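Local coordinates for protein aeromonas extracellular serine protease (PDB 3WQB) that cleaves peptide bonds after paired basic residues, Lys-Lys or Lys-Arg, as a secreted calcium-binding serine protease of the furin subfamily of subtilases, at residues Pro26-Gln32 / Asp127-Lys133; Gln43-Ser47 / Thr313-His317; His115-Val119 / Asn329-Asn333; Thr295-Cys301 / Ala324-Asn329. The protein carries 1 engineered substitution. The contacts are given in a common frame with arbitrary orientation. Residue numbers count along the deposited sequence, not the author numbering.

Interaction 1: residues Pro26-Gln32 / Asp127-Lys133; sequences PGANPLQ and DNAIGTK. With CA (calcium ion), chain C.
A calcium ion is the strongest link between the irregular segments P26-Q32 and D127-K133. N29 OD1, N128 OD1, I130 O and T132 O each lie 2.4 Å from the ion; V126 O and both carboxylate oxygens of D87 complete seven oxygen ligands. N29, with chi1 m, also accepts at OD1 from N128 N (3.0 Å), while its ND2 donates to D127 OD1 at 2.8 Å and to Q32 OE1 at 2.9 Å. N128 OD1 takes I130 N at 3.1 Å in an Asx turn that bends the loop round the metal. K133, all-trans, stretches its NZ to P26 O (2.9 Å), which also receives Q32 NE2 at 3.0 Å. N29-Q32 is a type I turn (Q32 N to N29 O, 3.1 Å); from it L31 N donates across to G131 O at 2.9 Å. N29 CA lies 4.7 Å from A129 CA, L31 CA 5.0 Å from T132 CA. L31 CB packs 3.9 Å from T132 CG2. As in the strong calcium site of subtilisins, the N-terminal segment meets the loop after the helix of the predicted catalytic histidine. L31 and I130 lie against Y328 of strand 328-329, T132 against strand 293-296 and P26 against helix 60-64.

Interaction 2: residues Gln43-Ser47 / Thr313-His317; sequences QDGFS and TNRLH
Two tight turns meet here, a type I' turn at D44-S47 (phi 56° at G45, 74° at F46) and a type I turn at N314-H317, with CA-CA distances of 5.0 Å for F46-R315 and 5.1 Å for S47-N314. R315 N donates almost linearly to F46 O at 2.9 Å. The R315 side chain, chi1 m and chi3 m, folds back so that NH1 reaches S47 O at 2.9 Å and NH2 forms a salt bridge with D44 OD2 at 3.1 Å. D44 OD1 also accepts F46 N (2.9 Å) in an Asx turn and a bond from Q34, while D44 O takes S47 N at 2.9 Å and S47 OG at 2.8 Å. N314 OD1 accepts from L316 N at 3.0 Å in a second Asx turn, and ND2 serves G45 O at 3.1 Å and G287 O. Beside these polar groups, L316 CB makes a CH-pi contact over a face of the F46 ring. Two beta turns, each with an Asx turn, thus join the loop before helix 60-64 to that between strands 293-296 and 328-329 of the subtilisin domain.

Interaction 3: residues His115-Val119 / Asn329-Asn333; sequences HGTSV and NGVMN
H115-V119 is the first turn and more of helix 115-124, with V119 N bonded to H115 O at 2.9 Å. N329-N333 turns a corner at G330, with a weakly bonded strand at about V331-M332. The nearest CA atoms, of S118 and M332, are 6.5 Å apart, so side chains make the contact. N329, chi1 p, braces the corner: its OD1 accepts V331 N (3.2 Å) and M332 N (3.1 Å), an Asx turn and Asx motif together. Its ND2 donates to S118 OG at 3.0 Å, and that hydroxyl is also bonded to A114 O. M332 (chi1 t, chi2 p, chi3 t) reaches in against the side of the helix, CG 3.5 Å from S118 CB, and ends with CE 3.5 Å from V119 CG2 and over a face of the H115 ring, 4.2 Å from its centroid, as a CH-pi contact. H115 is the predicted charge-relay histidine; the engineered A336 stands at the predicted third charge-relay position, on helix 335-352. The M332 methyl thus buttresses one ring face while ND1 bonds D78 OD1 and NE2 the backbone of the ORF2 chaperone. Alanine at the predicted nucleophile position has no hydroxyl, so the relay as modelled is incomplete.

Interaction 4: residues Thr295-Cys301 / Ala324-Asn329; sequences TTDLPGC and ASCDYN. With CA (calcium ion), chain E.
A324 opens the second segment at the surface, its O 3.5 Å from C301 SG. C326 (phi 52°, psi 45°) does double duty: its SG forms the disulfide to C301 SG at 2.0 Å, chi3 87°, and its O binds calcium at 2.4 Å. D297 OD2, L298 O and G300 O bind the same ion, each at 2.4 Å, with M303 and N306 supplying the remaining ligands of Ca(2+) site 2. D327 OD1 takes G300 N at 3.1 Å, while D327 O accepts D297 N at 2.8 Å. A side chain at G300 would run into the preceding carbonyl. From Y328 the chain is a strand, antiparallel to T295-T296. Y328 and T296 are a non-hydrogen-bonded pair (CA-CA 4.4 Å), N329 and T295 a hydrogen-bonded one, N329 N to T295 O 2.9 Å and T295 N to N329 O 3.0 Å. N329 ND2 bonds D297 OD1 at 3.1 Å, and S118; D297 OD1 also accepts from Y305 N. This is an antiparallel strand pair whose continuing loops form a calcium site of mostly main-chain carbonyls, pinned by a disulfide. Against helix 115-124, T295 OG1 bonds S118 O, the T295 side chain touches I122 and L298 rests on T117; Y328 touches D87.

In the fold
From the N terminus, interaction 1 comes first: it joins the segment before helix 60-64 to the loop after helix 115-124, closing a loop of 94 residues. Interaction 2 opens at 43-47 inside that loop and closes only at 313-317, so the two cross; interaction 3 runs from helix 115-124 to 329-333 and crosses both. Interaction 4 is nested inside interaction 3, shares N329 with it, and comes after interaction 1 in series, while crossing interaction 2. L31 of interaction 1 meets F46 and L316, and H317 NE2 is probably hydrogen-bonded to G330 N. Together they tie the N-terminal loops, helix 115-124 and the strand pair 293-296 and 328-329 into one side of the subtilisin domain.

Interaction 1: residues Pro26-Gln32 / Asp127-Lys133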
loop_
_atom_site.group_PDB
_atom_site.type_symbol
_atom_site.label_atom_id
_atom_site.label_comp_id
_atom_site.label_asym_id
_atom_site.label_seq_id
_atom_site.Cartn_x
_atom_site.Cartn_y
_atom_site.Cartn_z
ATOM N N PRO A 26 22.751 -11.754 -17.480
ATOM C CA PRO A 26 22.904 -11.541 -18.916
ATOM C C PRO A 26 22.394 -10.157 -19.330
ATOM O O PRO A 26 21.598 -9.520 -18.607
ATOM C CB PRO A 26 22.011 -12.629 -19.534
ATOM C CG PRO A 26 21.844 -13.660 -18.460
ATOM C CD PRO A 26 21.815 -12.856 -17.186
ATOM N N GLY A 27 22.865 -9.678 -20.476
ATOM C CA GLY A 27 22.296 -8.485 -21.081
ATOM C C GLY A 27 23.313 -7.429 -21.443
ATOM O O GLY A 27 24.408 -7.365 -20.876
ATOM N N ALA A 28 22.905 -6.571 -22.372
ATOM C CA ALA A 28 23.753 -5.529 -22.930
ATOM C C ALA A 28 23.168 -4.147 -22.682
ATOM O O ALA A 28 23.477 -3.201 -23.396
ATOM C CB ALA A 28 23.965 -5.763 -24.428
ATOM N N ASN A 29 22.315 -4.030 -21.668
ATOM C CA ASN A 29 21.775 -2.730 -21.283
ATOM C C ASN A 29 22.853 -1.961 -20.534
ATOM O O ASN A 29 23.328 -2.422 -19.500
ATOM C CB ASN A 29 20.533 -2.915 -20.410
ATOM C CG ASN A 29 19.502 -3.806 -21.064
ATOM O OD1 ASN A 29 18.670 -3.336 -21.838
ATOM N ND2 ASN A 29 19.550 -5.106 -20.759
ATOM N N PRO A 30 23.270 -0.797 -21.061
ATOM C CA PRO A 30 24.440 -0.133 -20.485
ATOM C C PRO A 30 24.335 0.260 -19.011
ATOM O O PRO A 30 25.355 0.378 -18.342
ATOM C CB PRO A 30 24.631 1.099 -21.384
ATOM C CG PRO A 30 24.037 0.677 -22.695
ATOM C CD PRO A 30 22.824 -0.134 -22.297
ATOM N N LEU A 31 23.118 0.432 -18.497
ATOM C CA LEU A 31 22.956 0.855 -17.107
ATOM C C LEU A 31 22.649 -0.283 -16.136
ATOM O O LEU A 31 22.497 -0.045 -14.928
ATOM C CB LEU A 31 21.877 1.940 -16.986
ATOM C CG LEU A 31 22.034 3.179 -17.865
ATOM C CD1 LEU A 31 20.814 4.064 -17.675
ATOM C CD2 LEU A 31 23.307 3.944 -17.535
ATOM N N GLN A 32 22.560 -1.516 -16.632
ATOM C CA GLN A 32 22.093 -2.606 -15.763
ATOM C C GLN A 32 23.022 -2.913 -14.595
ATOM O O GLN A 32 22.568 -3.367 -13.547
ATOM C CB GLN A 32 21.744 -3.866 -16.556
ATOM C CG GLN A 32 22.916 -4.651 -17.130
ATOM C CD GLN A 32 22.433 -5.855 -17.898
ATOM O OE1 GLN A 32 21.726 -5.720 -18.895
ATOM N NE2 GLN A 32 22.788 -7.046 -17.427
ATOM N N ASP A 127 14.828 -5.437 -22.603
ATOM C CA ASP A 127 16.155 -6.030 -22.645
ATOM C C ASP A 127 16.742 -5.854 -24.047
ATOM O O ASP A 127 16.361 -6.544 -24.990
ATOM C CB ASP A 127 16.065 -7.510 -22.288
ATOM C CG ASP A 127 17.418 -8.149 -22.077
ATOM O OD1 ASP A 127 18.403 -7.421 -21.849
ATOM O OD2 ASP A 127 17.481 -9.397 -22.113
ATOM N N ASN A 128 17.645 -4.892 -24.171
ATOM C CA ASN A 128 18.193 -4.511 -25.472
ATOM C C ASN A 128 19.591 -3.917 -25.263
ATOM O O ASN A 128 20.316 -4.349 -24.359
ATOM C CB ASN A 128 17.231 -3.549 -26.192
ATOM C CG ASN A 128 16.844 -2.361 -25.328
ATOM O OD1 ASN A 128 17.507 -2.065 -24.332
ATOM N ND2 ASN A 128 15.764 -1.675 -25.701
ATOM N N ALA A 129 19.978 -2.941 -26.085
ATOM C CA ALA A 129 21.314 -2.347 -25.967
ATOM C C ALA A 129 21.293 -0.909 -25.443
ATOM O O ALA A 129 22.301 -0.189 -25.517
ATOM C CB ALA A 129 22.058 -2.424 -27.301
ATOM N N ILE A 130 20.143 -0.495 -24.909
ATOM C CA ILE A 130 19.993 0.845 -24.335
ATOM C C ILE A 130 19.477 0.791 -22.903
ATOM O O ILE A 130 18.848 -0.186 -22.501
ATOM C CB ILE A 130 19.086 1.770 -25.195
ATOM C CG1 ILE A 130 17.666 1.204 -25.309
ATOM C CG2 ILE A 130 19.706 1.993 -26.582
ATOM C CD1 ILE A 130 16.640 2.197 -25.857
ATOM N N GLY A 131 19.773 1.829 -22.133
ATOM C CA GLY A 131 19.135 2.018 -20.838
ATOM C C GLY A 131 19.323 0.895 -19.848
ATOM O O GLY A 131 20.432 0.385 -19.664
ATOM N N THR A 132 18.211 0.518 -19.228
ATOM C CA THR A 132 18.194 -0.435 -18.122
ATOM C C THR A 132 17.584 -1.765 -18.561
ATOM O O THR A 132 17.126 -1.922 -19.704
ATOM C CB THR A 132 17.353 0.119 -16.961
ATOM O OG1 THR A 132 16.062 0.495 -17.456
ATOM C CG2 THR A 132 18.040 1.329 -16.298
ATOM N N LYS A 133 17.585 -2.723 -17.638
ATOM C CA LYS A 133 16.929 -4.007 -17.845
ATOM C C LYS A 133 15.824 -4.144 -16.807
ATOM O O LYS A 133 16.075 -4.025 -15.613
ATOM C CB LYS A 133 17.936 -5.153 -17.696
ATOM C CG LYS A 133 17.411 -6.519 -18.152
ATOM C CD LYS A 133 18.406 -7.633 -17.819
ATOM C CE LYS A 133 18.001 -8.951 -18.458
ATOM N NZ LYS A 133 18.857 -10.098 -17.999
HETATM CA CA CA C . 17.033 -1.600 -22.030
HETATM O O HOH W 1 20.362 -7.001 -23.631
#

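Interaction 2: residues Gln43-Ser47 / Thr313-His317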
loop_
_atom_site.group_PDB
_atom_site.type_symbol
_atom_site.label_atom_id
_atom_site.label_comp_id
_atom_site.label_asym_id
_atom_site.label_seq_id
_atom_site.Cartn_x
_atom_site.Cartn_y
_atom_site.Cartn_z
ATOM N N GLN A 43 27.523 -1.574 -5.574
ATOM C CA GLN A 43 27.664 -0.447 -6.505
ATOM C C GLN A 43 26.830 0.747 -6.042
ATOM O O GLN A 43 25.868 0.599 -5.280
ATOM C CB GLN A 43 27.326 -0.852 -7.949
ATOM C CG GLN A 43 25.843 -1.096 -8.237
ATOM C CD GLN A 43 25.397 -2.517 -7.955
ATOM O OE1 GLN A 43 25.397 -2.971 -6.803
ATOM N NE2 GLN A 43 24.968 -3.225 -9.004
ATOM N N ASP A 44 27.198 1.935 -6.503
ATOM C CA ASP A 44 26.601 3.150 -5.966
ATOM C C ASP A 44 25.310 3.619 -6.646
ATOM O O ASP A 44 24.661 4.535 -6.144
ATOM C CB ASP A 44 27.638 4.290 -5.851
ATOM C CG ASP A 44 28.234 4.716 -7.196
ATOM O OD1 ASP A 44 27.642 4.419 -8.258
ATOM O OD2 ASP A 44 29.305 5.376 -7.163
ATOM N N GLY A 45 24.916 2.987 -7.755
ATOM C CA GLY A 45 23.747 3.472 -8.510
ATOM C C GLY A 45 23.853 4.935 -8.935
ATOM O O GLY A 45 22.835 5.623 -9.090
ATOM N N PHE A 46 25.095 5.397 -9.129
ATOM C CA PHE A 46 25.429 6.795 -9.476
ATOM C C PHE A 46 25.285 7.787 -8.318
ATOM O O PHE A 46 25.436 9.000 -8.499
ATOM C CB PHE A 46 24.694 7.285 -10.730
ATOM C CG PHE A 46 24.887 6.406 -11.935
ATOM C CD1 PHE A 46 26.111 6.371 -12.608
ATOM C CD2 PHE A 46 23.834 5.626 -12.417
ATOM C CE1 PHE A 46 26.278 5.575 -13.738
ATOM C CE2 PHE A 46 23.993 4.821 -13.549
ATOM C CZ PHE A 46 25.225 4.794 -14.213
ATOM N N SER A 47 25.012 7.266 -7.125
ATOM C CA SER A 47 25.008 8.068 -5.909
ATOM C C SER A 47 26.417 8.113 -5.323
ATOM O O SER A 47 27.345 7.517 -5.874
ATOM C CB SER A 47 24.023 7.491 -4.889
ATOM O OG SER A 47 24.610 6.444 -4.137
ATOM N N THR A 313 22.347 15.545 -7.667
ATOM C CA THR A 313 23.711 15.079 -7.418
ATOM C C THR A 313 23.927 13.638 -7.904
ATOM O O THR A 313 25.054 13.161 -7.958
ATOM C CB THR A 313 24.131 15.190 -5.936
ATOM O OG1 THR A 313 23.347 14.294 -5.141
ATOM C CG2 THR A 313 23.977 16.628 -5.413
ATOM N N ASN A 314 22.851 12.940 -8.266
ATOM C CA ASN A 314 23.019 11.652 -8.921
ATOM C C ASN A 314 23.777 11.825 -10.239
ATOM O O ASN A 314 23.385 12.645 -11.070
ATOM C CB ASN A 314 21.682 10.963 -9.143
ATOM C CG ASN A 314 21.856 9.572 -9.679
ATOM O OD1 ASN A 314 22.079 9.381 -10.878
ATOM N ND2 ASN A 314 21.820 8.585 -8.788
ATOM N N ARG A 315 24.858 11.068 -10.419
ATOM C CA ARG A 315 25.743 11.308 -11.569
ATOM C C ARG A 315 25.152 10.953 -12.932
ATOM O O ARG A 315 25.672 11.389 -13.965
ATOM C CB ARG A 315 27.094 10.604 -11.391
ATOM C CG ARG A 315 27.852 11.008 -10.132
ATOM C CD ARG A 315 29.274 10.424 -10.108
ATOM N NE ARG A 315 29.294 8.986 -10.398
ATOM C CZ ARG A 315 29.054 8.021 -9.508
ATOM N NH1 ARG A 315 28.800 8.315 -8.240
ATOM N NH2 ARG A 315 29.080 6.750 -9.887
ATOM N N LEU A 316 24.075 10.171 -12.954
ATOM C CA LEU A 316 23.442 9.820 -14.213
ATOM C C LEU A 316 22.718 11.010 -14.838
ATOM O O LEU A 316 22.514 11.046 -16.048
ATOM C CB LEU A 316 22.476 8.649 -14.004
ATOM C CG LEU A 316 21.671 8.124 -15.202
ATOM C CD1 LEU A 316 22.598 7.608 -16.285
ATOM C CD2 LEU A 316 20.710 7.040 -14.760
ATOM N N HIS A 317 22.316 11.968 -14.010
ATOM C CA HIS A 317 21.480 13.079 -14.474
ATOM C C HIS A 317 22.286 14.142 -15.203
ATOM O O HIS A 317 23.410 14.441 -14.819
ATOM C CB HIS A 317 20.736 13.700 -13.291
ATOM C CG HIS A 317 19.670 12.813 -12.711
ATOM N ND1 HIS A 317 18.422 13.292 -12.388
ATOM C CD2 HIS A 317 19.666 11.496 -12.386
ATOM C CE1 HIS A 317 17.689 12.309 -11.892
ATOM N NE2 HIS A 317 18.422 11.209 -11.878
#

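Interaction 3: residues His115-Val119 / Asn329-Asn333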
loop_
_atom_site.group_PDB
_atom_site.type_symbol
_atom_site.label_atom_id
_atom_site.label_comp_id
_atom_site.label_asym_id
_atom_site.label_seq_id
_atom_site.Cartn_x
_atom_site.Cartn_y
_atom_site.Cartn_z
ATOM N N HIS A 115 6.616 9.578 -12.252
ATOM C CA HIS A 115 6.525 8.513 -11.278
ATOM C C HIS A 115 6.122 7.184 -11.933
ATOM O O HIS A 115 6.776 6.149 -11.726
ATOM C CB HIS A 115 5.526 8.979 -10.217
ATOM C CG HIS A 115 5.462 8.131 -8.993
ATOM N ND1 HIS A 115 4.531 7.128 -8.830
ATOM C CD2 HIS A 115 6.161 8.192 -7.837
ATOM C CE1 HIS A 115 4.678 6.586 -7.635
ATOM N NE2 HIS A 115 5.647 7.227 -7.003
ATOM N N GLY A 116 5.070 7.214 -12.738
ATOM C CA GLY A 116 4.542 6.009 -13.375
ATOM C C GLY A 116 5.509 5.417 -14.388
ATOM O O GLY A 116 5.596 4.198 -14.543
ATOM N N THR A 117 6.215 6.288 -15.106
ATOM C CA THR A 117 7.203 5.863 -16.084
ATOM C C THR A 117 8.398 5.217 -15.383
ATOM O O THR A 117 8.920 4.191 -15.831
ATOM C CB THR A 117 7.599 7.052 -16.975
ATOM O OG1 THR A 117 6.425 7.513 -17.656
ATOM C CG2 THR A 117 8.664 6.673 -17.998
ATOM N N SER A 118 8.804 5.800 -14.259
ATOM C CA SER A 118 9.877 5.219 -13.446
ATOM C C SER A 118 9.486 3.847 -12.877
ATOM O O SER A 118 10.267 2.901 -12.922
ATOM C CB SER A 118 10.281 6.184 -12.330
ATOM O OG SER A 118 10.819 7.393 -12.848
ATOM N N VAL A 119 8.274 3.760 -12.337
ATOM C CA VAL A 119 7.694 2.488 -11.883
ATOM C C VAL A 119 7.733 1.436 -12.994
ATOM O O VAL A 119 8.190 0.304 -12.784
ATOM C CB VAL A 119 6.234 2.716 -11.388
ATOM C CG1 VAL A 119 5.462 1.408 -11.235
ATOM C CG2 VAL A 119 6.234 3.472 -10.072
ATOM N N ASN A 329 16.736 7.881 -15.031
ATOM C CA ASN A 329 17.019 8.627 -13.804
ATOM C C ASN A 329 17.556 7.672 -12.737
ATOM O O ASN A 329 17.420 6.457 -12.878
ATOM C CB ASN A 329 15.789 9.432 -13.318
ATOM C CG ASN A 329 14.694 8.559 -12.689
ATOM O OD1 ASN A 329 14.880 7.992 -11.607
ATOM N ND2 ASN A 329 13.526 8.507 -13.338
ATOM N N GLY A 330 18.184 8.224 -11.703
ATOM C CA GLY A 330 18.747 7.416 -10.620
ATOM C C GLY A 330 18.154 7.746 -9.266
ATOM O O GLY A 330 18.724 7.393 -8.224
ATOM N N VAL A 331 17.020 8.442 -9.265
ATOM C CA VAL A 331 16.438 8.953 -8.021
ATOM C C VAL A 331 15.079 8.349 -7.672
ATOM O O VAL A 331 14.517 8.664 -6.626
ATOM C CB VAL A 331 16.333 10.497 -8.025
ATOM C CG1 VAL A 331 17.713 11.130 -8.148
ATOM C CG2 VAL A 331 15.389 10.976 -9.129
ATOM N N MET A 332 14.549 7.483 -8.534
ATOM C CA MET A 332 13.287 6.828 -8.208
ATOM C C MET A 332 13.451 6.011 -6.933
ATOM O O MET A 332 14.467 5.365 -6.737
ATOM C CB MET A 332 12.813 5.964 -9.374
ATOM C CG MET A 332 11.494 5.256 -9.152
ATOM S SD MET A 332 10.167 6.386 -8.700
ATOM C CE MET A 332 8.834 5.220 -8.479
ATOM N N ASN A 333 12.453 6.053 -6.058
ATOM C CA ASN A 333 12.588 5.447 -4.741
ATOM C C ASN A 333 11.216 5.144 -4.140
ATOM O O ASN A 333 10.210 5.106 -4.846
ATOM C CB ASN A 333 13.392 6.374 -3.821
ATOM C CG ASN A 333 12.643 7.643 -3.482
ATOM O OD1 ASN A 333 11.589 7.922 -4.056
ATOM N ND2 ASN A 333 13.172 8.416 -2.533
#

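Interaction 4: residues Thr295-Cys301 / Ala324-Asn329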
loop_
_atom_site.group_PDB
_atom_site.type_symbol
_atom_site.label_atom_id
_atom_site.label_comp_id
_atom_site.label_asym_id
_atom_site.label_seq_id
_atom_site.Cartn_x
_atom_site.Cartn_y
_atom_site.Cartn_z
ATOM N N THR A 295 16.309 3.736 -13.438
ATOM C CA THR A 295 15.145 3.312 -14.201
ATOM C C THR A 295 14.860 4.264 -15.368
ATOM O O THR A 295 15.608 5.217 -15.603
ATOM C CB THR A 295 13.905 3.206 -13.269
ATOM O OG1 THR A 295 12.815 2.600 -13.974
ATOM C CG2 THR A 295 13.489 4.571 -12.727
ATOM N N THR A 296 13.778 3.997 -16.085
ATOM C CA THR A 296 13.335 4.834 -17.178
ATOM C C THR A 296 12.688 6.122 -16.675
ATOM O O THR A 296 11.798 6.102 -15.821
ATOM C CB THR A 296 12.332 4.074 -18.056
ATOM O OG1 THR A 296 11.319 3.494 -17.225
ATOM C CG2 THR A 296 13.021 2.948 -18.817
ATOM N N ASP A 297 13.130 7.242 -17.237
ATOM C CA ASP A 297 12.588 8.558 -16.941
ATOM C C ASP A 297 11.658 8.990 -18.063
ATOM O O ASP A 297 11.617 8.351 -19.115
ATOM C CB ASP A 297 13.751 9.549 -16.847
ATOM C CG ASP A 297 13.360 10.847 -16.178
ATOM O OD1 ASP A 297 12.601 10.791 -15.184
ATOM O OD2 ASP A 297 13.804 11.918 -16.648
ATOM N N LEU A 298 10.907 10.070 -17.851
ATOM C CA LEU A 298 10.267 10.719 -18.991
ATOM C C LEU A 298 11.347 11.089 -20.012
ATOM O O LEU A 298 12.404 11.597 -19.631
ATOM C CB LEU A 298 9.496 11.964 -18.573
ATOM C CG LEU A 298 8.357 11.771 -17.574
ATOM C CD1 LEU A 298 7.633 13.087 -17.332
ATOM C CD2 LEU A 298 7.386 10.716 -18.057
ATOM N N PRO A 299 11.105 10.804 -21.306
ATOM C CA PRO A 299 12.181 11.023 -22.282
ATOM C C PRO A 299 12.546 12.498 -22.477
ATOM O O PRO A 299 11.684 13.374 -22.377
ATOM C CB PRO A 299 11.621 10.427 -23.578
ATOM C CG PRO A 299 10.148 10.300 -23.374
ATOM C CD PRO A 299 9.908 10.188 -21.911
ATOM N N GLY A 300 13.823 12.754 -22.737
ATOM C CA GLY A 300 14.284 14.102 -23.032
ATOM C C GLY A 300 14.794 14.823 -21.804
ATOM O O GLY A 300 14.447 14.483 -20.672
ATOM N N CYS A 301 15.613 15.838 -22.035
ATOM C CA CYS A 301 16.171 16.614 -20.945
ATOM C C CYS A 301 15.235 17.758 -20.531
ATOM O O CYS A 301 15.576 18.558 -19.676
ATOM C CB CYS A 301 17.587 17.094 -21.284
ATOM S SG CYS A 301 18.782 15.745 -21.601
ATOM N N ALA A 324 22.574 10.905 -22.872
ATOM C CA ALA A 324 22.539 12.187 -23.573
ATOM C C ALA A 324 21.141 12.785 -23.710
ATOM O O ALA A 324 20.980 14.004 -23.637
ATOM C CB ALA A 324 23.204 12.069 -24.941
ATOM N N SER A 325 20.138 11.929 -23.901
ATOM C CA SER A 325 18.759 12.399 -24.011
ATOM C C SER A 325 17.999 12.385 -22.688
ATOM O O SER A 325 16.791 12.591 -22.681
ATOM C CB SER A 325 17.996 11.602 -25.066
ATOM O OG SER A 325 18.440 11.959 -26.364
ATOM N N CYS A 326 18.706 12.160 -21.579
ATOM C CA CYS A 326 18.083 12.161 -20.242
ATOM C C CYS A 326 16.863 11.235 -20.171
ATOM O O CYS A 326 15.812 11.621 -19.636
ATOM C CB CYS A 326 17.682 13.582 -19.827
ATOM S SG CYS A 326 19.031 14.782 -19.817
ATOM N N ASP A 327 17.005 10.030 -20.722
ATOM C CA ASP A 327 15.906 9.073 -20.780
ATOM C C ASP A 327 15.818 8.192 -19.534
ATOM O O ASP A 327 14.883 7.399 -19.419
ATOM C CB ASP A 327 16.031 8.163 -22.012
ATOM C CG ASP A 327 15.730 8.872 -23.324
ATOM O OD1 ASP A 327 15.056 9.928 -23.337
ATOM O OD2 ASP A 327 16.159 8.331 -24.365
ATOM N N TYR A 328 16.796 8.315 -18.631
ATOM C CA TYR A 328 16.885 7.479 -17.418
ATOM C C TYR A 328 17.119 8.363 -16.206
ATOM O O TYR A 328 17.588 9.491 -16.332
ATOM C CB TYR A 328 17.989 6.401 -17.578
ATOM C CG TYR A 328 17.743 5.692 -18.872
ATOM C CD1 TYR A 328 16.781 4.694 -18.958
ATOM C CD2 TYR A 328 18.365 6.116 -20.054
ATOM C CE1 TYR A 328 16.472 4.090 -20.162
ATOM C CE2 TYR A 328 18.063 5.522 -21.273
ATOM C CZ TYR A 328 17.108 4.512 -21.321
ATOM O OH TYR A 328 16.782 3.919 -22.510
ATOM N N ASN A 329 16.736 7.881 -15.031
ATOM C CA ASN A 329 17.019 8.627 -13.804
ATOM C C ASN A 329 17.556 7.672 -12.737
ATOM O O ASN A 329 17.420 6.457 -12.878
ATOM C CB ASN A 329 15.789 9.432 -13.318
ATOM C CG ASN A 329 14.694 8.559 -12.689
ATOM O OD1 ASN A 329 14.880 7.992 -11.607
ATOM N ND2 ASN A 329 13.526 8.507 -13.338
HETATM CA CA CA E . 14.134 13.046 -18.770
#